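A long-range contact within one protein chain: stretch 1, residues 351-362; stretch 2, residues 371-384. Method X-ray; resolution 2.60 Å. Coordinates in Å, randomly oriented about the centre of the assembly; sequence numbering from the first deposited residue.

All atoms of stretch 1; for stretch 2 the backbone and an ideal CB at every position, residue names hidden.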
# COMPACT_ATOMS: atom_id res chain seq x y z
N LEU A 351 -16.11 -18.36 -8.07
CA LEU A 351 -16.81 -17.29 -7.34
C LEU A 351 -16.46 -15.90 -7.89
O LEU A 351 -17.34 -15.12 -8.23
CB LEU A 351 -16.46 -17.33 -5.86
CG LEU A 351 -17.17 -16.26 -5.01
CD1 LEU A 351 -18.65 -16.58 -4.88
CD2 LEU A 351 -16.55 -16.10 -3.64
N ASP A 352 -15.17 -15.60 -7.93
CA ASP A 352 -14.69 -14.34 -8.44
C ASP A 352 -13.18 -14.41 -8.59
O ASP A 352 -12.60 -15.48 -8.41
CB ASP A 352 -15.07 -13.19 -7.51
CG ASP A 352 -14.40 -13.29 -6.13
OD1 ASP A 352 -15.08 -13.05 -5.11
OD2 ASP A 352 -13.19 -13.59 -6.04
N TYR A 353 -12.55 -13.29 -8.91
CA TYR A 353 -11.11 -13.21 -9.02
C TYR A 353 -10.56 -12.02 -8.21
O TYR A 353 -11.24 -11.01 -8.04
CB TYR A 353 -10.69 -13.01 -10.47
CG TYR A 353 -10.85 -14.21 -11.38
CD1 TYR A 353 -12.10 -14.64 -11.79
CD2 TYR A 353 -9.74 -14.87 -11.86
CE1 TYR A 353 -12.24 -15.72 -12.64
CE2 TYR A 353 -9.86 -15.94 -12.71
CZ TYR A 353 -11.11 -16.37 -13.09
OH TYR A 353 -11.20 -17.44 -13.93
N HIS A 354 -9.32 -12.16 -7.74
CA HIS A 354 -8.59 -11.08 -7.10
C HIS A 354 -7.35 -10.78 -7.92
O HIS A 354 -6.80 -11.67 -8.60
CB HIS A 354 -8.16 -11.50 -5.69
CG HIS A 354 -9.27 -11.50 -4.68
ND1 HIS A 354 -9.18 -10.84 -3.47
CD2 HIS A 354 -10.49 -12.09 -4.70
CE1 HIS A 354 -10.30 -11.01 -2.79
NE2 HIS A 354 -11.11 -11.78 -3.51
N ALA A 355 -6.89 -9.54 -7.88
CA ALA A 355 -5.65 -9.17 -8.55
C ALA A 355 -4.64 -8.92 -7.46
O ALA A 355 -4.99 -8.35 -6.42
CB ALA A 355 -5.85 -7.93 -9.41
N LEU A 356 -3.40 -9.35 -7.68
CA LEU A 356 -2.33 -9.13 -6.71
C LEU A 356 -1.01 -8.88 -7.41
O LEU A 356 -0.73 -9.42 -8.48
CB LEU A 356 -2.20 -10.33 -5.79
CG LEU A 356 -1.19 -10.26 -4.65
CD1 LEU A 356 -1.74 -9.46 -3.50
CD2 LEU A 356 -0.87 -11.66 -4.17
N GLY A 357 -0.18 -8.04 -6.79
CA GLY A 357 1.18 -7.81 -7.27
C GLY A 357 2.16 -8.04 -6.14
O GLY A 357 2.02 -7.49 -5.04
N LEU A 358 3.16 -8.87 -6.42
CA LEU A 358 4.24 -9.12 -5.48
C LEU A 358 5.58 -8.72 -6.10
O LEU A 358 5.91 -9.11 -7.22
CB LEU A 358 4.25 -10.60 -5.11
CG LEU A 358 2.97 -11.21 -4.54
CD1 LEU A 358 3.22 -12.66 -4.21
CD2 LEU A 358 2.48 -10.49 -3.31
N VAL A 359 6.35 -7.93 -5.35
CA VAL A 359 7.71 -7.57 -5.73
C VAL A 359 8.69 -7.88 -4.61
O VAL A 359 8.39 -7.71 -3.41
CB VAL A 359 7.84 -6.09 -6.07
CG1 VAL A 359 9.18 -5.81 -6.73
CG2 VAL A 359 6.71 -5.69 -7.01
N TYR A 360 9.87 -8.34 -5.01
CA TYR A 360 10.91 -8.73 -4.09
C TYR A 360 12.20 -8.10 -4.59
O TYR A 360 12.56 -8.29 -5.75
CB TYR A 360 11.04 -10.25 -4.11
CG TYR A 360 12.15 -10.83 -3.27
CD1 TYR A 360 11.96 -11.08 -1.92
CD2 TYR A 360 13.37 -11.16 -3.84
CE1 TYR A 360 12.97 -11.63 -1.14
CE2 TYR A 360 14.39 -11.70 -3.08
CZ TYR A 360 14.19 -11.93 -1.73
OH TYR A 360 15.21 -12.49 -0.98
N ALA A 361 12.87 -7.33 -3.74
CA ALA A 361 14.13 -6.71 -4.15
C ALA A 361 15.17 -6.66 -3.03
O ALA A 361 14.90 -7.08 -1.90
CB ALA A 361 13.89 -5.32 -4.74
N TYR A 362 16.36 -6.17 -3.35
CA TYR A 362 17.43 -6.02 -2.39
C TYR A 362 17.84 -4.58 -2.29
O TYR A 362 18.04 -3.90 -3.30
CB TYR A 362 18.64 -6.85 -2.80
CG TYR A 362 18.40 -8.33 -2.75
CD1 TYR A 362 18.58 -9.04 -1.57
CD2 TYR A 362 18.00 -9.04 -3.89
CE1 TYR A 362 18.36 -10.41 -1.52
CE2 TYR A 362 17.78 -10.40 -3.84
CZ TYR A 362 17.97 -11.08 -2.65
OH TYR A 362 17.75 -12.43 -2.59
N UNK A 371 20.07 -6.37 1.73
CA UNK A 371 18.86 -6.57 2.55
C UNK A 371 17.59 -6.78 1.71
O UNK A 371 17.17 -5.88 0.98
CB UNK A 371 18.66 -5.37 3.47
N UNK A 372 16.94 -7.95 1.85
CA UNK A 372 15.79 -8.30 1.02
C UNK A 372 14.51 -7.57 1.45
O UNK A 372 14.18 -7.57 2.64
CB UNK A 372 15.56 -9.81 1.07
N UNK A 373 13.80 -6.96 0.51
CA UNK A 373 12.52 -6.35 0.84
C UNK A 373 11.46 -6.85 -0.12
O UNK A 373 11.77 -7.27 -1.25
CB UNK A 373 12.61 -4.82 0.80
N UNK A 374 10.20 -6.83 0.33
CA UNK A 374 9.10 -7.26 -0.48
C UNK A 374 7.93 -6.30 -0.36
O UNK A 374 7.79 -5.61 0.66
CB UNK A 374 8.68 -8.68 -0.09
N UNK A 375 7.11 -6.26 -1.40
CA UNK A 375 5.86 -5.51 -1.37
C UNK A 375 4.72 -6.34 -1.96
O UNK A 375 4.91 -7.09 -2.94
CB UNK A 375 6.01 -4.19 -2.13
N UNK A 376 3.55 -6.22 -1.35
CA UNK A 376 2.35 -6.82 -1.89
C UNK A 376 1.34 -5.70 -2.03
O UNK A 376 1.21 -4.87 -1.13
CB UNK A 376 1.83 -7.96 -1.01
N UNK A 377 0.66 -5.65 -3.16
CA UNK A 377 -0.31 -4.61 -3.39
C UNK A 377 -1.46 -5.23 -4.13
O UNK A 377 -1.27 -5.84 -5.19
CB UNK A 377 0.29 -3.43 -4.16
N UNK A 378 -2.65 -5.11 -3.57
CA UNK A 378 -3.83 -5.70 -4.18
C UNK A 378 -4.82 -4.61 -4.61
O UNK A 378 -5.36 -3.90 -3.77
CB UNK A 378 -4.50 -6.68 -3.21
N UNK A 379 -5.02 -4.48 -5.93
CA UNK A 379 -5.97 -3.51 -6.46
C UNK A 379 -7.34 -3.84 -5.93
O UNK A 379 -7.76 -5.00 -6.00
CB UNK A 379 -5.97 -3.50 -7.99
N UNK A 380 -8.03 -2.85 -5.38
CA UNK A 380 -9.30 -3.10 -4.71
C UNK A 380 -10.41 -3.25 -5.73
O UNK A 380 -11.36 -2.46 -5.78
CB UNK A 380 -9.63 -1.97 -3.73
N UNK A 381 -10.28 -4.25 -6.60
CA UNK A 381 -11.24 -4.45 -7.66
C UNK A 381 -12.35 -5.34 -7.15
O UNK A 381 -12.31 -5.83 -6.03
CB UNK A 381 -10.58 -5.05 -8.90
N UNK A 382 -13.37 -5.53 -7.98
CA UNK A 382 -14.37 -6.54 -7.69
C UNK A 382 -14.83 -7.12 -9.02
O UNK A 382 -15.05 -6.39 -9.99
CB UNK A 382 -15.54 -5.96 -6.89
N UNK A 383 -14.95 -8.44 -9.07
CA UNK A 383 -15.43 -9.07 -10.29
C UNK A 383 -16.89 -9.40 -10.12
O UNK A 383 -17.25 -10.14 -9.22
CB UNK A 383 -14.62 -10.32 -10.63
N UNK A 384 -17.74 -8.82 -10.95
CA UNK A 384 -19.19 -9.01 -10.84
C UNK A 384 -19.66 -10.18 -11.68
O UNK A 384 -19.00 -10.58 -12.65
CB UNK A 384 -19.93 -7.74 -11.26

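Stretch 2 runs antiparallel to stretch 1, and from 372 to 377 the two strands pair as a regular ladder.

Position 371 points its CB away. Stretch 1 sets no preference. The residue is Ile371.

At 372 the ideal CB lies 3.4 Å from Tyr360 OH and 3.9 Å from Tyr362 CE1. Phi is -76°, and the backbone N makes no hydrogen bond to stretch 1, so proline is allowed. Small or flat apolar groups would also suit. It is Pro372, its CB 3.9 Å from Tyr360 CZ and 4.0 Å from Tyr362 CE1.

Position 373 is a hydrogen-bonded pair with Ala361. Its N must donate, which argues against proline. The small Ala361 side chain leaves room for a branched or long apolar residue. Ile373 fits: its N donates to Ala361 O at 2.7 Å.

Position 374 shares a face with Tyr360, whose CD1 is 4.5 Å from the ideal CB. Aromatic or aliphatic residues would serve. In Trp374, chi1 is p and the end of the side chain leads away from stretch 1.

Position 375 pairs with Val359, on the face of Ala361. Many strand formers would do. Leu375 N donates to Val359 O at 2.8 Å.

At 376 space is short: the ideal CB is 3.5 Å from Leu358 CD2. A small residue suits best. Ala376 places its CB 3.6 Å from Leu358 CD2.

Position 377 faces Gly357, which offers no side chain, so size is little restricted by stretch 1. The residue is Ala377. Its O accepts from Gly357 N at 2.9 Å.

Position 378 starts sideways, near Leu356 CD1, with the His354 ring within reach. A long acceptor could use that ring; an aliphatic chain is also possible. Glu378 extends with chi1 and chi2 both t, and OE2 accepts from His354 ND1 at 2.8 Å, at the ring edge.

At 379 phi is -60° and the ideal CB is 4.7 Å from Ala355 CB. Proline or a modest apolar group fits. Pro379 packs CG 3.9 Å from Ala355 CB.

Position 380 points away; it is selenomethionine, Met380.

Position 381 points toward stretch 1 across a gap, inviting a longer apolar chain. Ile381 CD1 reaches Tyr353 O at 3.5 Å.

Position 382 points away and is Ser382.

Position 383 points toward Asp352 and Tyr353. A compact apolar residue suits. Val383 CG2 lies 3.9 Å from Tyr353 CB.

Position 384 points away; it is Leu384.

Stretch 2, residues 371-384: IPIWLAAEPMISVL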
# COMPACT_ATOMS: atom_id res chain seq x y z
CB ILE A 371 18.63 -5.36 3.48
CG1 ILE A 371 19.86 -5.09 4.33
CG2 ILE A 371 17.45 -5.58 4.38
CD1 ILE A 371 19.70 -3.94 5.28
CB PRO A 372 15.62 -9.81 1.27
CG PRO A 372 16.75 -10.21 2.19
CD PRO A 372 17.20 -8.98 2.87
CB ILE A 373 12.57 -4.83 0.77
CG1 ILE A 373 13.22 -4.39 -0.54
CG2 ILE A 373 13.33 -4.28 1.96
CD1 ILE A 373 13.18 -2.92 -0.74
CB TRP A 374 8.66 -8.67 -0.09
CG TRP A 374 8.09 -8.77 1.29
CD1 TRP A 374 8.78 -8.98 2.44
CD2 TRP A 374 6.71 -8.65 1.67
NE1 TRP A 374 7.92 -9.01 3.51
CE2 TRP A 374 6.64 -8.81 3.06
CE3 TRP A 374 5.53 -8.42 0.95
CZ2 TRP A 374 5.45 -8.75 3.76
CZ3 TRP A 374 4.33 -8.35 1.66
CH2 TRP A 374 4.30 -8.52 3.04
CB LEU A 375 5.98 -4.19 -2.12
CG LEU A 375 4.78 -3.25 -2.00
CD1 LEU A 375 4.73 -2.62 -0.64
CD2 LEU A 375 4.86 -2.16 -3.04
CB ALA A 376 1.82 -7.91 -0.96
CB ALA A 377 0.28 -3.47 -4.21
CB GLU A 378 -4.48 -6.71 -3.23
CG GLU A 378 -5.86 -7.12 -3.66
CD GLU A 378 -6.49 -8.20 -2.78
OE1 GLU A 378 -5.83 -8.66 -1.82
OE2 GLU A 378 -7.64 -8.59 -3.05
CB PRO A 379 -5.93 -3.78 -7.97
CG PRO A 379 -4.61 -4.40 -8.21
CD PRO A 379 -4.32 -5.22 -6.99
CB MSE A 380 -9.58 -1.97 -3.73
CG MSE A 380 -8.57 -1.91 -2.59
SE MSE A 380 -8.80 -3.44 -1.46
CE MSE A 380 -10.22 -2.61 -0.47
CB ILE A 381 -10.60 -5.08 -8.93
CG1 ILE A 381 -9.88 -6.39 -8.60
CG2 ILE A 381 -9.63 -4.12 -9.58
CD1 ILE A 381 -10.65 -7.67 -9.02
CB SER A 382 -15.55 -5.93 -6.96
OG SER A 382 -16.61 -6.88 -6.91
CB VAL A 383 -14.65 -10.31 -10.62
CG1 VAL A 383 -15.23 -10.93 -11.86
CG2 VAL A 383 -13.16 -9.96 -10.81
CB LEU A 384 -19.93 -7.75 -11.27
CG LEU A 384 -19.57 -6.48 -10.52
CD1 LEU A 384 -20.09 -5.30 -11.26
CD2 LEU A 384 -20.14 -6.51 -9.13
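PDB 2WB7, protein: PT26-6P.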